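Local structure of carbohydrate oxidase (Microdochium nivale, 3RJA) at residues Pro28-Leu33 and Glu317-Lys322; Ser71-Gly76 and Asn427-Arg432; Phe388-Asp393 and Lys404-Trp409. The protein catalyses the FAD-dependent oxidation of the C1 hydroxyl of mono-, oligo- and polysaccharides to lactones, passing the electrons to molecular oxygen to give hydrogen peroxide. All coordinates share one frame; numbering follows the deposited sequence.

Contact 1: Pro28-Leu33 and Glu317-Lys322; sequences PFNIRL and ENFYAK. With ABL ((2R,3R,4R,5R)-4,5-dihydroxy-2-(hydroxymethyl)-6-oxopiperidin-3-yl beta-D-glucopyranoside), chain G; SO4 (sulfate ion), chain J.
The loop at Phe29-Arg32 meets Glu317-Tyr320 through a single beta bridge between Asn30 and Glu317, made by a nearly straight bond from Glu317 N to Phe29 O (2.9 Å, 173°) and one from Ile31 N to Glu317 O (3.0 Å). Asn30 shows how one side-chain amide can organise such a junction. With CG anti to the backbone N (chi1 -164°), its OD1 takes Phe319 N (3.2 Å) from one face of the amide and, in an Asx turn, Arg32 N from the opposite face. Its ND2 donates in the amide plane to Phe319 O at 2.9 Å, and has a second acceptor in Tyr72 O. The amide also lies flat over one face of the Phe319 ring, the planes 6° apart and ND2 3.5 Å above the ring centre. Phe319 O is held from both faces of its carbonyl plane: Arg32 NE, 2.8 Å from Phe319 O, approaches the face opposite Asn30 ND2. An alanine in place of Asn30 would probably leave Phe319 N without its acceptor, uncover the Phe319 ring face and free the turn at Arg32 to shift. Arg32 NH2 bonds weakly to a sulfate ion.

Toward the ligand, ring contacts replace the hydrogen bonds. Phe29 CE2 touches Phe319 CE1 at 3.4 Å, the rings set obliquely, while the Phe29 and Glu317 side chains lie side by side, Phe29 CZ 3.5 Å from Glu317 CD. The Glu317 carboxylate is anchored through OE1 to Arg391 and Tyr389. Phe29 and Glu317 line the pocket of the bound disaccharide analogue, and Phe29 also borders FAD, so this loop-to-strand junction, bridged by the Asn30 amide, whose Asx turn shapes the loop, forms part of the active-site wall.

Contact 2: Ser71-Gly76 and Asn427-Arg432; sequences SYASFG and NYADPR. With FAD (flavin-adenine dinucleotide), chain B.
Tyr72 lays its ring beside that of Tyr428, the planes only 6° apart but slid so far that they barely overlap, with centroids 5.8 Å apart. The touch is made by Tyr72 CE2 against Tyr428 CD1 at 3.6 Å. Both side chains point the same way, toward the flavin and the sugar site: Tyr428 CE1 comes within 3.6 Å of FAD N1, and Tyr72 OH is hydrogen-bonded to Gln387 and to N5 of the substrate analogue. With CG anti to the carbonyl carbon (chi1 -69°), the Tyr72 ring is brought under Asn427 O, which sits over its centre.

Behind the tyrosines the surface is small and apolar. Ala73 CB touches both Ala429 CB and the Pro431 ring, 3.8 Å from Pro431 CB, and also covers the centre of one face of the Phe75 ring, whose far end reaches Ala429 and Pro431. Ser71 OG fixes this loop from within, accepting from Ala73 N in an ST turn and from Phe75 N at 2.9 Å.

The polar link between the segments is a water. It accepts from Tyr72 N and from Ala429 N, donates to Asn427 O at 2.7 Å, and is hydrogen-bonded to FAD O3'. Each segment also grips the cofactor directly: Ser71 N donates to the phosphate oxygen FAD O2A (3.0 Å), and FAD O4' donates to Asn427 OD1 (2.8 Å). Tyr72 N, Ala429 N and Asn427 O thus meet at the water, and Ser71 N at FAD, instead of pairing with the other segment, consistent with the cofactor being part of the join between FAD-binding and berberine-like regions.

Contact 3: Phe388-Asp393 and Lys404-Trp409; sequences FYDRYD and KFLDGW. With ABL ((2R,3R,4R,5R)-4,5-dihydroxy-2-(hydroxymethyl)-6-oxopiperidin-3-yl beta-D-glucopyranoside), chain G.
Asp390 OD2 is gripped by a water (2.7 Å) and by Tyr398 OH, and meets the edge of the Phe405 ring, CD2 lying 3.6 Å away with the carboxylate almost perpendicular to the ring. The same water reaches Leu406 N at 2.8 Å, tying the strand carboxylate to a first-turn amide of the helix. Asp390 OD1 forms a salt bridge with Arg351, which would probably favour the ionised form of Asp390.

The rest is mostly apolar. Leu406, with CG anti to its carbonyl carbon (chi1 -62°), drives CD1 against the strand, where it is 3.7 Å from both Phe388 CB and Asp390 CB. Phe388 CE1 stands over one face of the Trp409 indole, toward its rim and 3.7 Å from Trp409 CG, the two planes tilted at 51°. Trp409 NE1 is held by Phe337 O.

Tyr389 and Arg391, alternating with Phe388 and Asp390 along the strand, turn to the other face of the sheet and serve the sugar: Arg391 NH1 donates to O2 of the disaccharide analogue (2.8 Å) and NH2 to its O3, while Tyr389 OH accepts from O6A. Both residues are also bound to Glu317.

Strand 384-392 lies between strands 318-326 and 352-359 in the antiparallel sheet. Residues 404-409 of helix 403-414 run back along residues 388-392, at 168°, and helix 332-345 packs beside both through Phe337 and Ser345.

In the fold
All three contacts are mainly buried, but they differ in depth and chemistry. Contact 2 lies deepest, its centre about 10 Å from the centre of the chain, where loops close around FAD; the centres of contacts 1 and 3 lie about 15 and 18 Å from that same point, on neighbouring strands 318-326 and 384-392 of one sheet. Direct hydrogen bonds dominate contact 1, whereas contacts 2 and 3 join their segments by apolar touch and a bridging water. Contacts 1 and 3 share a salt-bridged cluster at the sugar. Contact 2 connects to both through charge and hydroxyl pairs: Asp430 with Tyr320, and Arg432 with Asp407. Together they border one sugar pocket.

Contact 1: Pro28-Leu33 and Glu317-Lys322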
loop_
_atom_site.group_PDB
_atom_site.type_symbol
_atom_site.label_atom_id
_atom_site.label_comp_id
_atom_site.label_asym_id
_atom_site.label_seq_id
_atom_site.Cartn_x
_atom_site.Cartn_y
_atom_site.Cartn_z
ATOM N N PRO A 28 16.993 -2.607 3.428
ATOM C CA PRO A 28 15.558 -2.173 3.516
ATOM C C PRO A 28 15.291 -0.998 2.598
ATOM O O PRO A 28 16.234 -0.228 2.310
ATOM C CB PRO A 28 15.436 -1.660 4.940
ATOM C CG PRO A 28 16.891 -1.148 5.290
ATOM C CD PRO A 28 17.809 -2.112 4.563
ATOM N N PHE A 29 14.034 -0.800 2.185
ATOM C CA PHE A 29 13.680 0.453 1.516
ATOM C C PHE A 29 13.868 1.642 2.493
ATOM O O PHE A 29 14.356 2.705 2.106
ATOM C CB PHE A 29 12.233 0.420 0.950
ATOM C CG PHE A 29 11.727 1.779 0.493
ATOM C CD1 PHE A 29 12.249 2.388 -0.670
ATOM C CD2 PHE A 29 10.754 2.455 1.221
ATOM C CE1 PHE A 29 11.788 3.651 -1.082
ATOM C CE2 PHE A 29 10.280 3.748 0.817
ATOM C CZ PHE A 29 10.780 4.332 -0.317
ATOM N N ASN A 30 13.422 1.457 3.739
ATOM C CA ASN A 30 13.572 2.442 4.811
ATOM C C ASN A 30 14.850 2.134 5.601
ATOM O O ASN A 30 14.861 1.254 6.499
ATOM C CB ASN A 30 12.355 2.448 5.762
ATOM C CG ASN A 30 12.322 3.700 6.635
ATOM O OD1 ASN A 30 13.299 4.447 6.660
ATOM N ND2 ASN A 30 11.209 3.949 7.323
ATOM N N ILE A 31 15.930 2.837 5.262
ATOM C CA ILE A 31 17.229 2.572 5.900
ATOM C C ILE A 31 17.300 3.050 7.347
ATOM O O ILE A 31 18.264 2.755 8.055
ATOM C CB ILE A 31 18.398 3.134 5.096
ATOM C CG1 ILE A 31 18.284 4.671 4.980
ATOM C CG2 ILE A 31 18.507 2.381 3.774
ATOM C CD1 ILE A 31 19.589 5.351 4.602
ATOM N N ARG A 32 16.263 3.765 7.791
ATOM C CA ARG A 32 16.104 4.036 9.197
ATOM C C ARG A 32 15.943 2.725 9.950
ATOM O O ARG A 32 16.153 2.669 11.169
ATOM C CB ARG A 32 14.847 4.889 9.433
ATOM C CG ARG A 32 14.723 5.431 10.859
ATOM C CD ARG A 32 13.534 6.365 11.023
ATOM N NE ARG A 32 12.229 5.698 10.979
ATOM C CZ ARG A 32 11.696 4.996 11.979
ATOM N NH1 ARG A 32 10.485 4.457 11.847
ATOM N NH2 ARG A 32 12.367 4.811 13.105
ATOM N N LEU A 33 15.500 1.684 9.241
ATOM C CA LEU A 33 15.064 0.463 9.914
ATOM C C LEU A 33 15.694 -0.830 9.347
ATOM O O LEU A 33 14.961 -1.671 8.807
ATOM C CB LEU A 33 13.518 0.395 9.917
ATOM C CG LEU A 33 12.771 1.363 10.853
ATOM C CD1 LEU A 33 11.242 1.289 10.678
ATOM C CD2 LEU A 33 13.113 1.132 12.325
ATOM N N GLU A 317 15.247 5.219 1.039
ATOM C CA GLU A 317 14.932 6.490 1.662
ATOM C C GLU A 317 15.044 6.330 3.166
ATOM O O GLU A 317 15.151 5.207 3.682
ATOM C CB GLU A 317 13.513 6.964 1.269
ATOM C CG GLU A 317 13.326 7.111 -0.251
ATOM C CD GLU A 317 11.933 7.636 -0.666
ATOM O OE1 GLU A 317 11.159 8.158 0.168
ATOM O OE2 GLU A 317 11.603 7.489 -1.843
ATOM N N ASN A 318 14.985 7.458 3.865
ATOM C CA ASN A 318 15.245 7.486 5.298
ATOM C C ASN A 318 14.151 8.318 5.989
ATOM O O ASN A 318 14.171 9.559 5.928
ATOM C CB ASN A 318 16.642 8.092 5.531
ATOM C CG ASN A 318 17.007 8.188 6.993
ATOM O OD1 ASN A 318 16.558 7.391 7.817
ATOM N ND2 ASN A 318 17.823 9.187 7.331
ATOM N N PHE A 319 13.190 7.661 6.639
ATOM C CA PHE A 319 11.951 8.379 6.904
ATOM C C PHE A 319 11.063 7.773 7.976
ATOM O O PHE A 319 11.305 6.661 8.477
ATOM C CB PHE A 319 11.139 8.482 5.579
ATOM C CG PHE A 319 10.556 7.140 5.115
ATOM C CD1 PHE A 319 11.313 6.261 4.343
ATOM C CD2 PHE A 319 9.259 6.775 5.462
ATOM C CE1 PHE A 319 10.772 5.034 3.923
ATOM C CE2 PHE A 319 8.704 5.549 5.043
ATOM C CZ PHE A 319 9.446 4.688 4.287
ATOM N N TYR A 320 10.026 8.535 8.313
ATOM C CA TYR A 320 8.957 8.088 9.160
ATOM C C TYR A 320 7.652 8.464 8.462
ATOM O O TYR A 320 7.589 9.474 7.735
ATOM C CB TYR A 320 9.021 8.763 10.527
ATOM C CG TYR A 320 7.932 8.292 11.473
ATOM C CD1 TYR A 320 7.760 6.925 11.763
ATOM C CD2 TYR A 320 7.088 9.198 12.087
ATOM C CE1 TYR A 320 6.779 6.487 12.637
ATOM C CE2 TYR A 320 6.104 8.779 12.963
ATOM C CZ TYR A 320 5.948 7.425 13.234
ATOM O OH TYR A 320 4.947 7.029 14.100
ATOM N N ALA A 321 6.621 7.653 8.671
ATOM C CA ALA A 321 5.338 7.869 8.012
ATOM C C ALA A 321 4.188 7.440 8.946
ATOM O O ALA A 321 4.369 6.595 9.851
ATOM C CB ALA A 321 5.290 7.082 6.688
ATOM N N LYS A 322 3.010 8.013 8.712
ATOM C CA LYS A 322 1.822 7.704 9.483
ATOM C C LYS A 322 0.646 7.756 8.534
ATOM O O LYS A 322 0.777 8.271 7.427
ATOM C CB LYS A 322 1.624 8.712 10.622
ATOM C CG LYS A 322 2.645 8.613 11.755
ATOM C CD LYS A 322 2.245 9.482 13.007
ATOM C CE LYS A 322 1.290 8.761 13.990
ATOM N NZ LYS A 322 2.082 7.762 14.811
HETATM C C1A ABL G . 3.139 6.550 -1.560
HETATM O O1A ABL G . 2.263 5.758 -1.142
HETATM C C2A ABL G . 2.772 7.703 -2.516
HETATM O O2A ABL G . 1.713 7.244 -3.355
HETATM C C3A ABL G . 3.966 8.204 -3.367
HETATM O O3A ABL G . 3.561 9.467 -3.953
HETATM C C4A ABL G . 5.158 8.458 -2.465
HETATM O O1 ABL G . 6.291 8.974 -3.208
HETATM C C5A ABL G . 5.586 7.108 -1.791
HETATM N N5 ABL G . 4.427 6.419 -1.163
HETATM C C6A ABL G . 6.623 7.312 -0.655
HETATM O O6A ABL G . 7.463 6.164 -0.435
HETATM C C1 ABL G . 6.554 10.407 -3.205
HETATM C C2 ABL G . 8.053 10.681 -3.483
HETATM O O2 ABL G . 8.831 10.028 -2.473
HETATM C C3 ABL G . 8.297 12.196 -3.502
HETATM O O3 ABL G . 9.663 12.502 -3.777
HETATM C C4 ABL G . 7.325 12.852 -4.536
HETATM O O4 ABL G . 7.504 14.258 -4.619
HETATM C C5 ABL G . 5.873 12.531 -4.160
HETATM O O5 ABL G . 5.724 11.090 -4.132
HETATM C C6 ABL G . 4.860 13.183 -5.108
HETATM O O6 ABL G . 5.066 12.894 -6.453
HETATM S S SO4 J . 14.860 3.628 15.669
HETATM O O1 SO4 J . 15.259 4.335 14.451
HETATM O O2 SO4 J . 14.988 2.179 15.441
HETATM O O3 SO4 J . 15.745 4.057 16.766
HETATM O O4 SO4 J . 13.463 3.925 16.012
#

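Contact 2: Ser71-Gly76 and Asn427-Arg432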
loop_
_atom_site.group_PDB
_atom_site.type_symbol
_atom_site.label_atom_id
_atom_site.label_comp_id
_atom_site.label_asym_id
_atom_site.label_seq_id
_atom_site.Cartn_x
_atom_site.Cartn_y
_atom_site.Cartn_z
ATOM N N SER A 71 7.696 -2.179 2.782
ATOM C CA SER A 71 7.211 -1.936 4.154
ATOM C C SER A 71 7.911 -0.737 4.821
ATOM O O SER A 71 9.149 -0.712 4.959
ATOM C CB SER A 71 7.426 -3.123 5.058
ATOM O OG SER A 71 7.000 -2.790 6.363
ATOM N N TYR A 72 7.109 0.237 5.265
ATOM C CA TYR A 72 7.662 1.442 5.897
ATOM C C TYR A 72 8.265 1.046 7.234
ATOM O O TYR A 72 9.098 1.764 7.781
ATOM C CB TYR A 72 6.580 2.492 6.094
ATOM C CG TYR A 72 6.038 3.133 4.822
ATOM C CD1 TYR A 72 6.600 2.876 3.562
ATOM C CD2 TYR A 72 4.974 4.049 4.893
ATOM C CE1 TYR A 72 6.111 3.524 2.405
ATOM C CE2 TYR A 72 4.480 4.664 3.785
ATOM C CZ TYR A 72 5.046 4.414 2.530
ATOM O OH TYR A 72 4.520 5.058 1.425
ATOM N N ALA A 73 7.840 -0.115 7.750
ATOM C CA ALA A 73 8.337 -0.657 9.020
ATOM C C ALA A 73 9.419 -1.746 8.877
ATOM O O ALA A 73 9.889 -2.305 9.892
ATOM C CB ALA A 73 7.149 -1.206 9.864
ATOM N N SER A 74 9.823 -2.044 7.643
ATOM C CA SER A 74 10.697 -3.197 7.359
ATOM C C SER A 74 10.112 -4.506 7.850
ATOM O O SER A 74 10.866 -5.384 8.307
ATOM C CB SER A 74 12.097 -3.016 7.979
ATOM O OG SER A 74 12.711 -1.877 7.432
ATOM N N PHE A 75 8.773 -4.641 7.796
ATOM C CA PHE A 75 8.148 -5.880 8.226
ATOM C C PHE A 75 8.482 -7.105 7.339
ATOM O O PHE A 75 8.242 -8.243 7.746
ATOM C CB PHE A 75 6.634 -5.708 8.412
ATOM C CG PHE A 75 6.248 -4.904 9.641
ATOM C CD1 PHE A 75 7.107 -4.804 10.735
ATOM C CD2 PHE A 75 5.001 -4.276 9.707
ATOM C CE1 PHE A 75 6.718 -4.072 11.901
ATOM C CE2 PHE A 75 4.592 -3.548 10.861
ATOM C CZ PHE A 75 5.475 -3.440 11.954
ATOM N N GLY A 76 9.035 -6.880 6.141
ATOM C CA GLY A 76 9.421 -8.003 5.283
ATOM C C GLY A 76 10.569 -8.800 5.914
ATOM O O GLY A 76 10.754 -9.985 5.595
ATOM N N ASN A 427 -0.711 -0.561 4.802
ATOM C CA ASN A 427 0.243 -0.321 3.664
ATOM C C ASN A 427 1.084 0.966 3.853
ATOM O O ASN A 427 2.108 1.159 3.185
ATOM C CB ASN A 427 -0.428 -0.350 2.291
ATOM C CG ASN A 427 -0.435 -1.751 1.673
ATOM O OD1 ASN A 427 0.309 -2.661 2.109
ATOM N ND2 ASN A 427 -1.292 -1.944 0.676
ATOM N N TYR A 428 0.671 1.801 4.806
ATOM C CA TYR A 428 1.532 2.867 5.297
ATOM C C TYR A 428 1.948 2.522 6.729
ATOM O O TYR A 428 1.614 3.239 7.688
ATOM C CB TYR A 428 0.817 4.214 5.228
ATOM C CG TYR A 428 0.344 4.629 3.857
ATOM C CD1 TYR A 428 1.026 4.200 2.708
ATOM C CD2 TYR A 428 -0.751 5.507 3.699
ATOM C CE1 TYR A 428 0.631 4.582 1.444
ATOM C CE2 TYR A 428 -1.173 5.892 2.405
ATOM C CZ TYR A 428 -0.454 5.418 1.287
ATOM O OH TYR A 428 -0.783 5.765 -0.003
ATOM N N ALA A 429 2.629 1.374 6.868
ATOM C CA ALA A 429 2.882 0.766 8.188
ATOM C C ALA A 429 3.648 1.704 9.142
ATOM O O ALA A 429 4.706 2.269 8.796
ATOM C CB ALA A 429 3.648 -0.546 8.038
ATOM N N ASP A 430 3.129 1.816 10.359
ATOM C CA ASP A 430 3.697 2.741 11.324
ATOM C C ASP A 430 4.074 1.902 12.526
ATOM O O ASP A 430 3.198 1.514 13.308
ATOM C CB ASP A 430 2.651 3.828 11.657
ATOM C CG ASP A 430 3.038 4.690 12.845
ATOM O OD1 ASP A 430 4.139 4.513 13.412
ATOM O OD2 ASP A 430 2.230 5.566 13.168
ATOM N N PRO A 431 5.376 1.595 12.674
ATOM C CA PRO A 431 5.756 0.600 13.703
ATOM C C PRO A 431 5.701 1.116 15.126
ATOM O O PRO A 431 5.897 0.323 16.063
ATOM C CB PRO A 431 7.192 0.244 13.344
ATOM C CG PRO A 431 7.731 1.527 12.678
ATOM C CD PRO A 431 6.538 2.084 11.909
ATOM N N ARG A 432 5.435 2.410 15.317
ATOM C CA ARG A 432 5.461 2.961 16.698
ATOM C C ARG A 432 4.116 2.817 17.424
ATOM O O ARG A 432 3.575 3.780 17.969
ATOM C CB ARG A 432 5.978 4.406 16.702
ATOM C CG ARG A 432 7.482 4.455 16.410
ATOM C CD ARG A 432 7.982 5.889 16.145
ATOM N NE ARG A 432 7.960 6.750 17.331
ATOM C CZ ARG A 432 7.013 7.651 17.625
ATOM N NH1 ARG A 432 5.941 7.850 16.838
ATOM N NH2 ARG A 432 7.140 8.387 18.733
HETATM P PA FAD B . 7.314 -5.970 1.721
HETATM O O1A FAD B . 8.130 -6.963 0.937
HETATM O O2A FAD B . 8.103 -5.111 2.675
HETATM O O5B FAD B . 6.189 -6.762 2.547
HETATM C C5B FAD B . 5.126 -6.040 3.160
HETATM C C4B FAD B . 4.352 -6.997 4.083
HETATM O O4B FAD B . 3.741 -8.026 3.304
HETATM C C3B FAD B . 5.249 -7.700 5.100
HETATM O O3B FAD B . 4.470 -8.018 6.256
HETATM C C2B FAD B . 5.576 -8.998 4.368
HETATM O O2B FAD B . 5.997 -10.078 5.168
HETATM C C1B FAD B . 4.243 -9.277 3.690
HETATM N N9A FAD B . 4.442 -10.096 2.498
HETATM C C8A FAD B . 5.362 -9.908 1.471
HETATM N N7A FAD B . 5.178 -10.921 0.581
HETATM C C5A FAD B . 4.173 -11.703 1.006
HETATM C C6A FAD B . 3.598 -12.860 0.471
HETATM N N6A FAD B . 4.035 -13.375 -0.700
HETATM N N1A FAD B . 2.545 -13.437 1.160
HETATM C C2A FAD B . 2.107 -12.908 2.369
HETATM N N3A FAD B . 2.698 -11.789 2.921
HETATM C C4A FAD B . 3.711 -11.198 2.226
HETATM N N1 FAD B . 0.612 2.078 -1.165
HETATM C C2 FAD B . -0.611 2.296 -1.810
HETATM O O2 FAD B . -1.654 1.757 -1.423
HETATM N N3 FAD B . -0.594 3.098 -2.948
HETATM C C4 FAD B . 0.541 3.601 -3.554
HETATM O O4 FAD B . 0.476 4.216 -4.643
HETATM C C4X FAD B . 1.815 3.389 -2.800
HETATM N N5 FAD B . 2.956 3.849 -3.284
HETATM C C5X FAD B . 4.159 3.581 -2.673
HETATM C C6 FAD B . 5.381 4.003 -3.258
HETATM C C7 FAD B . 6.598 3.623 -2.724
HETATM C C7M FAD B . 7.921 4.101 -3.359
HETATM C C8 FAD B . 6.616 2.696 -1.655
HETATM C C8M FAD B . 7.925 2.228 -1.051
HETATM C C9 FAD B . 5.434 2.327 -1.030
HETATM C C9A FAD B . 4.185 2.738 -1.538
HETATM N N10 FAD B . 2.959 2.263 -1.011
HETATM C C10 FAD B . 1.750 2.646 -1.570
HETATM C "C1'" FAD B . 2.978 1.384 0.204
HETATM C "C2'" FAD B . 2.906 -0.083 -0.198
HETATM O "O2'" FAD B . 1.582 -0.390 -0.616
HETATM C "C3'" FAD B . 3.239 -0.959 0.988
HETATM O "O3'" FAD B . 4.478 -0.574 1.545
HETATM C "C4'" FAD B . 3.259 -2.434 0.552
HETATM O "O4'" FAD B . 2.973 -3.239 1.655
HETATM C "C5'" FAD B . 4.597 -2.819 -0.085
HETATM O "O5'" FAD B . 4.556 -4.160 -0.489
HETATM P P FAD B . 5.958 -4.956 -0.687
HETATM O O1P FAD B . 5.704 -6.335 -1.217
HETATM O O2P FAD B . 6.891 -4.129 -1.575
HETATM O O3P FAD B . 6.495 -4.918 0.820
HETATM O O HOH W 1 4.228 0.120 4.473
#

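Contact 3: Phe388-Asp393 and Lys404-Trp409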
loop_
_atom_site.group_PDB
_atom_site.type_symbol
_atom_site.label_atom_id
_atom_site.label_comp_id
_atom_site.label_asym_id
_atom_site.label_seq_id
_atom_site.Cartn_x
_atom_site.Cartn_y
_atom_site.Cartn_z
ATOM N N PHE A 388 0.936 10.713 5.738
ATOM C CA PHE A 388 1.853 11.673 6.333
ATOM C C PHE A 388 3.241 11.062 6.202
ATOM O O PHE A 388 3.442 9.906 6.578
ATOM C CB PHE A 388 1.574 11.824 7.838
ATOM C CG PHE A 388 0.223 12.403 8.181
ATOM C CD1 PHE A 388 0.019 13.791 8.199
ATOM C CD2 PHE A 388 -0.818 11.568 8.531
ATOM C CE1 PHE A 388 -1.225 14.328 8.540
ATOM C CE2 PHE A 388 -2.068 12.080 8.878
ATOM C CZ PHE A 388 -2.276 13.470 8.885
ATOM N N TYR A 389 4.197 11.824 5.683
ATOM C CA TYR A 389 5.540 11.286 5.316
ATOM C C TYR A 389 6.601 12.330 5.687
ATOM O O TYR A 389 6.437 13.498 5.357
ATOM C CB TYR A 389 5.607 11.052 3.821
ATOM C CG TYR A 389 6.604 10.016 3.316
ATOM C CD1 TYR A 389 6.228 8.682 3.168
ATOM C CD2 TYR A 389 7.902 10.377 2.917
ATOM C CE1 TYR A 389 7.100 7.731 2.667
ATOM C CE2 TYR A 389 8.788 9.411 2.395
ATOM C CZ TYR A 389 8.361 8.093 2.280
ATOM O OH TYR A 389 9.194 7.112 1.790
ATOM N N ASP A 390 7.663 11.885 6.349
ATOM C CA ASP A 390 8.672 12.734 6.963
ATOM C C ASP A 390 10.064 12.182 6.607
ATOM O O ASP A 390 10.529 11.203 7.190
ATOM C CB ASP A 390 8.449 12.705 8.465
ATOM C CG ASP A 390 9.304 13.699 9.220
ATOM O OD1 ASP A 390 10.076 14.456 8.564
ATOM O OD2 ASP A 390 9.210 13.689 10.486
ATOM N N ARG A 391 10.717 12.808 5.639
ATOM C CA ARG A 391 11.929 12.228 5.069
ATOM C C ARG A 391 13.233 13.068 5.201
ATOM O O ARG A 391 13.316 14.183 4.711
ATOM C CB ARG A 391 11.700 11.873 3.594
ATOM C CG ARG A 391 12.955 11.341 2.926
ATOM C CD ARG A 391 12.714 10.808 1.538
ATOM N NE ARG A 391 12.593 11.832 0.497
ATOM C CZ ARG A 391 11.716 11.763 -0.529
ATOM N NH1 ARG A 391 10.807 10.754 -0.637
ATOM N NH2 ARG A 391 11.712 12.723 -1.451
ATOM N N TYR A 392 14.247 12.467 5.824
ATOM C CA TYR A 392 15.593 13.015 5.891
ATOM C C TYR A 392 16.478 12.436 4.778
ATOM O O TYR A 392 16.112 11.443 4.108
ATOM C CB TYR A 392 16.200 12.713 7.254
ATOM C CG TYR A 392 15.664 13.583 8.373
ATOM C CD1 TYR A 392 14.408 13.334 8.936
ATOM C CD2 TYR A 392 16.417 14.671 8.866
ATOM C CE1 TYR A 392 13.909 14.116 9.964
ATOM C CE2 TYR A 392 15.934 15.474 9.889
ATOM C CZ TYR A 392 14.684 15.200 10.431
ATOM O OH TYR A 392 14.209 15.969 11.449
ATOM N N ASP A 393 17.622 13.075 4.550
ATOM C CA ASP A 393 18.577 12.582 3.558
ATOM C C ASP A 393 19.167 11.259 4.048
ATOM O O ASP A 393 19.209 10.992 5.252
ATOM C CB ASP A 393 19.697 13.603 3.333
ATOM C CG ASP A 393 19.206 14.862 2.690
ATOM O OD1 ASP A 393 18.251 14.787 1.884
ATOM O OD2 ASP A 393 19.782 15.931 2.999
ATOM N N LYS A 404 7.592 13.383 16.887
ATOM C CA LYS A 404 6.492 14.181 17.430
ATOM C C LYS A 404 5.807 15.060 16.352
ATOM O O LYS A 404 4.644 15.387 16.497
ATOM C CB LYS A 404 6.923 14.974 18.675
ATOM C CG LYS A 404 7.915 16.085 18.434
ATOM C CD LYS A 404 8.332 16.756 19.767
ATOM C CE LYS A 404 8.717 18.240 19.573
ATOM N NZ LYS A 404 9.878 18.451 18.638
ATOM N N PHE A 405 6.531 15.390 15.278
ATOM C CA PHE A 405 5.981 16.147 14.154
ATOM C C PHE A 405 4.773 15.412 13.532
ATOM O O PHE A 405 3.633 15.926 13.604
ATOM C CB PHE A 405 7.076 16.461 13.105
ATOM C CG PHE A 405 6.539 17.012 11.797
ATOM C CD1 PHE A 405 5.563 18.021 11.780
ATOM C CD2 PHE A 405 7.032 16.544 10.580
ATOM C CE1 PHE A 405 5.041 18.501 10.546
ATOM C CE2 PHE A 405 6.543 17.034 9.384
ATOM C CZ PHE A 405 5.540 18.013 9.362
ATOM N N LEU A 406 4.981 14.216 12.953
ATOM C CA LEU A 406 3.816 13.494 12.403
ATOM C C LEU A 406 2.845 13.053 13.504
ATOM O O LEU A 406 1.636 13.107 13.307
ATOM C CB LEU A 406 4.210 12.331 11.485
ATOM C CG LEU A 406 5.010 12.684 10.206
ATOM C CD1 LEU A 406 5.036 11.506 9.241
ATOM C CD2 LEU A 406 4.469 13.913 9.509
ATOM N N ASP A 407 3.354 12.649 14.667
ATOM C CA ASP A 407 2.473 12.245 15.765
ATOM C C ASP A 407 1.481 13.362 16.107
ATOM O O ASP A 407 0.290 13.106 16.328
ATOM C CB ASP A 407 3.286 11.911 17.033
ATOM C CG ASP A 407 3.984 10.550 16.963
ATOM O OD1 ASP A 407 3.767 9.767 15.992
ATOM O OD2 ASP A 407 4.733 10.253 17.930
ATOM N N GLY A 408 1.981 14.601 16.159
ATOM C CA GLY A 408 1.137 15.740 16.511
ATOM C C GLY A 408 0.101 16.046 15.440
ATOM O O GLY A 408 -1.032 16.397 15.750
ATOM N N TRP A 409 0.472 15.899 14.172
ATOM C CA TRP A 409 -0.489 16.166 13.105
ATOM C C TRP A 409 -1.631 15.158 13.152
ATOM O O TRP A 409 -2.785 15.530 13.005
ATOM C CB TRP A 409 0.182 16.147 11.729
ATOM C CG TRP A 409 -0.385 17.147 10.745
ATOM C CD1 TRP A 409 -1.606 17.805 10.808
ATOM C CD2 TRP A 409 0.232 17.576 9.542
ATOM N NE1 TRP A 409 -1.755 18.625 9.717
ATOM C CE2 TRP A 409 -0.643 18.499 8.923
ATOM C CE3 TRP A 409 1.462 17.286 8.926
ATOM C CZ2 TRP A 409 -0.324 19.129 7.733
ATOM C CZ3 TRP A 409 1.757 17.885 7.739
ATOM C CH2 TRP A 409 0.872 18.806 7.153
HETATM C C1A ABL G . 3.139 6.550 -1.560
HETATM O O1A ABL G . 2.263 5.758 -1.142
HETATM C C2A ABL G . 2.772 7.703 -2.516
HETATM O O2A ABL G . 1.713 7.244 -3.355
HETATM C C3A ABL G . 3.966 8.204 -3.367
HETATM O O3A ABL G . 3.561 9.467 -3.953
HETATM C C4A ABL G . 5.158 8.458 -2.465
HETATM O O1 ABL G . 6.291 8.974 -3.208
HETATM C C5A ABL G . 5.586 7.108 -1.791
HETATM N N5 ABL G . 4.427 6.419 -1.163
HETATM C C6A ABL G . 6.623 7.312 -0.655
HETATM O O6A ABL G . 7.463 6.164 -0.435
HETATM C C1 ABL G . 6.554 10.407 -3.205
HETATM C C2 ABL G . 8.053 10.681 -3.483
HETATM O O2 ABL G . 8.831 10.028 -2.473
HETATM C C3 ABL G . 8.297 12.196 -3.502
HETATM O O3 ABL G . 9.663 12.502 -3.777
HETATM C C4 ABL G . 7.325 12.852 -4.536
HETATM O O4 ABL G . 7.504 14.258 -4.619
HETATM C C5 ABL G . 5.873 12.531 -4.160
HETATM O O5 ABL G . 5.724 11.090 -4.132
HETATM C C6 ABL G . 4.860 13.183 -5.108
HETATM O O6 ABL G . 5.066 12.894 -6.453
HETATM O O HOH W 2 7.412 13.024 12.377
#